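Local structure of SnoaL-like domain-containing protein (Kribbella flavida, 4GB5) at residues 20-25 against 75-79. The protein is of unknown function but carries a SnoaL-like domain of the NTF2 clan, a cone-shaped fold that in relatives often encloses a ligand-binding or catalytic pocket. Sequence-based numbering, arbitrary orientation.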
loop_
_atom_site.group_PDB
_atom_site.type_symbol
_atom_site.label_atom_id
_atom_site.label_comp_id
_atom_site.label_asym_id
_atom_site.label_seq_id
_atom_site.Cartn_x
_atom_site.Cartn_y
_atom_site.Cartn_z
ATOM N N TYR A 20 -8.127 10.123 4.889
ATOM C CA TYR A 20 -9.100 9.204 5.468
ATOM C C TYR A 20 -8.422 8.219 6.399
ATOM O O TYR A 20 -8.875 7.960 7.526
ATOM C CB TYR A 20 -9.848 8.445 4.355
ATOM C CG TYR A 20 -10.804 7.360 4.869
ATOM C CD1 TYR A 20 -12.102 7.639 5.132
ATOM C CD2 TYR A 20 -10.364 6.053 5.100
ATOM C CE1 TYR A 20 -12.969 6.691 5.596
ATOM C CE2 TYR A 20 -11.217 5.085 5.555
ATOM C CZ TYR A 20 -12.524 5.406 5.802
ATOM O OH TYR A 20 -13.389 4.442 6.272
ATOM N N ALA A 21 -7.347 7.641 5.926
ATOM C CA ALA A 21 -6.563 6.696 6.751
ATOM C C ALA A 21 -5.982 7.357 7.965
ATOM O O ALA A 21 -5.949 6.766 9.038
ATOM C CB ALA A 21 -5.493 6.019 5.918
ATOM N N ASP A 22 -5.621 8.618 7.822
ATOM C CA ASP A 22 -5.113 9.374 8.956
ATOM C C ASP A 22 -6.162 9.590 10.062
ATOM O O ASP A 22 -5.809 9.591 11.223
ATOM C CB ASP A 22 -4.639 10.759 8.523
ATOM C CG ASP A 22 -3.344 10.735 7.723
ATOM O OD1 ASP A 22 -2.519 9.808 7.967
ATOM O OD2 ASP A 22 -3.119 11.696 6.922
ATOM N N ILE A 23 -7.439 9.773 9.713
ATOM C CA ILE A 23 -8.487 9.921 10.739
ATOM C C ILE A 23 -8.386 8.794 11.732
ATOM O O ILE A 23 -8.295 9.020 12.951
ATOM C CB ILE A 23 -9.904 9.955 10.109
ATOM C CG1 ILE A 23 -10.105 11.286 9.394
ATOM C CG2 ILE A 23 -10.990 9.815 11.172
ATOM C CD1 ILE A 23 -11.287 11.312 8.439
ATOM N N ALA A 24 -8.427 7.566 11.237
ATOM C CA ALA A 24 -8.408 6.432 12.120
ATOM C C ALA A 24 -7.057 6.261 12.769
ATOM O O ALA A 24 -6.960 6.078 13.977
ATOM C CB ALA A 24 -8.757 5.199 11.350
ATOM N N ASP A 25 -5.998 6.315 11.985
ATOM C CA ASP A 25 -4.700 5.839 12.468
ATOM C C ASP A 25 -3.991 6.872 13.344
ATOM O O ASP A 25 -3.181 6.507 14.220
ATOM C CB ASP A 25 -3.801 5.401 11.307
ATOM C CG ASP A 25 -4.379 4.274 10.492
ATOM O OD1 ASP A 25 -5.245 3.523 10.997
ATOM O OD2 ASP A 25 -3.991 4.119 9.302
ATOM N N THR A 75 -4.092 1.287 15.022
ATOM C CA THR A 75 -4.578 0.735 13.783
ATOM C C THR A 75 -3.675 1.171 12.644
ATOM O O THR A 75 -2.928 2.143 12.772
ATOM C CB THR A 75 -6.016 1.139 13.476
ATOM O OG1 THR A 75 -6.118 2.560 13.420
ATOM C CG2 THR A 75 -6.997 0.649 14.521
ATOM N N HIS A 76 -3.749 0.462 11.514
ATOM C CA HIS A 76 -3.075 0.877 10.302
ATOM C C HIS A 76 -3.930 0.482 9.103
ATOM O O HIS A 76 -4.244 -0.690 8.898
ATOM C CB HIS A 76 -1.687 0.227 10.151
ATOM C CG HIS A 76 -0.851 0.839 9.067
ATOM N ND1 HIS A 76 -0.150 2.005 9.273
ATOM C CD2 HIS A 76 -0.628 0.474 7.794
ATOM C CE1 HIS A 76 0.477 2.327 8.161
ATOM N NE2 HIS A 76 0.199 1.424 7.250
ATOM N N HIS A 77 -4.295 1.495 8.330
ATOM C CA HIS A 77 -5.018 1.314 7.093
ATOM C C HIS A 77 -4.096 1.549 5.937
ATOM O O HIS A 77 -3.652 2.682 5.755
ATOM C CB HIS A 77 -6.207 2.282 6.985
ATOM C CG HIS A 77 -7.297 2.010 7.960
ATOM N ND1 HIS A 77 -7.126 2.185 9.306
ATOM C CD2 HIS A 77 -8.581 1.622 7.784
ATOM C CE1 HIS A 77 -8.249 1.873 9.938
ATOM N NE2 HIS A 77 -9.155 1.541 9.032
ATOM N N ALA A 78 -3.867 0.507 5.127
ATOM C CA ALA A 78 -3.082 0.626 3.907
ATOM C C ALA A 78 -4.051 0.592 2.739
ATOM O O ALA A 78 -4.610 -0.471 2.405
ATOM C CB ALA A 78 -2.096 -0.512 3.838
ATOM N N ILE A 79 -4.251 1.735 2.113
ATOM C CA ILE A 79 -5.217 1.897 1.000
ATOM C C ILE A 79 -4.421 2.084 -0.283
ATOM O O ILE A 79 -3.561 2.968 -0.395
ATOM C CB ILE A 79 -6.167 3.060 1.263
ATOM C CG1 ILE A 79 -6.772 2.914 2.661
ATOM C CG2 ILE A 79 -7.220 3.189 0.170
ATOM C CD1 ILE A 79 -7.713 4.018 3.043
HETATM O O HOH W 1 -6.516 4.023 15.642
HETATM O O HOH W 2 -3.360 4.091 15.709
#
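This is a buried helix-on-sheet contact: the C-terminal end of helix 6-25, residues 20-25, lies against residues 75-79 of strand 74-87, at one edge of the chain's curved sheet. The two short segments run nearly antiparallel (168°), their axes 7.6 Å apart at closest approach. Asp25 holds the polar end. Its OD1 accepts from Thr75 OG1 at 2.7 Å and from His77 ND1 at 2.9 Å, while OD2 takes the backbone His77 N at 2.8 Å. One carboxylate thus fixes both main chain and imidazole of His77, with ND1 as donor and so carrying the hydrogen. OD2 is also hydrogen-bonded to His96 NE2 of the second subunit, so the same acid ties in the oligomer interface. Two waters extend the link, one joining Ala24 O to Thr75 OG1, the other Asp25 O to Thr75 N. Further back the contact turns apolar. Ala21 CB points toward the strand, 4.0 Å from His77 CB, and Ile79 CD1 packs 3.9 Å from Tyr20 CD2. Tyr121, from strand 114-128, touches Tyr20, His77 and Ile79. A long N-terminal helix packed on a curved sheet is the hallmark of the NTF2-like alpha+beta cone, here joined to the edge strand through bonds that include a His-carboxylate hydrogen bond.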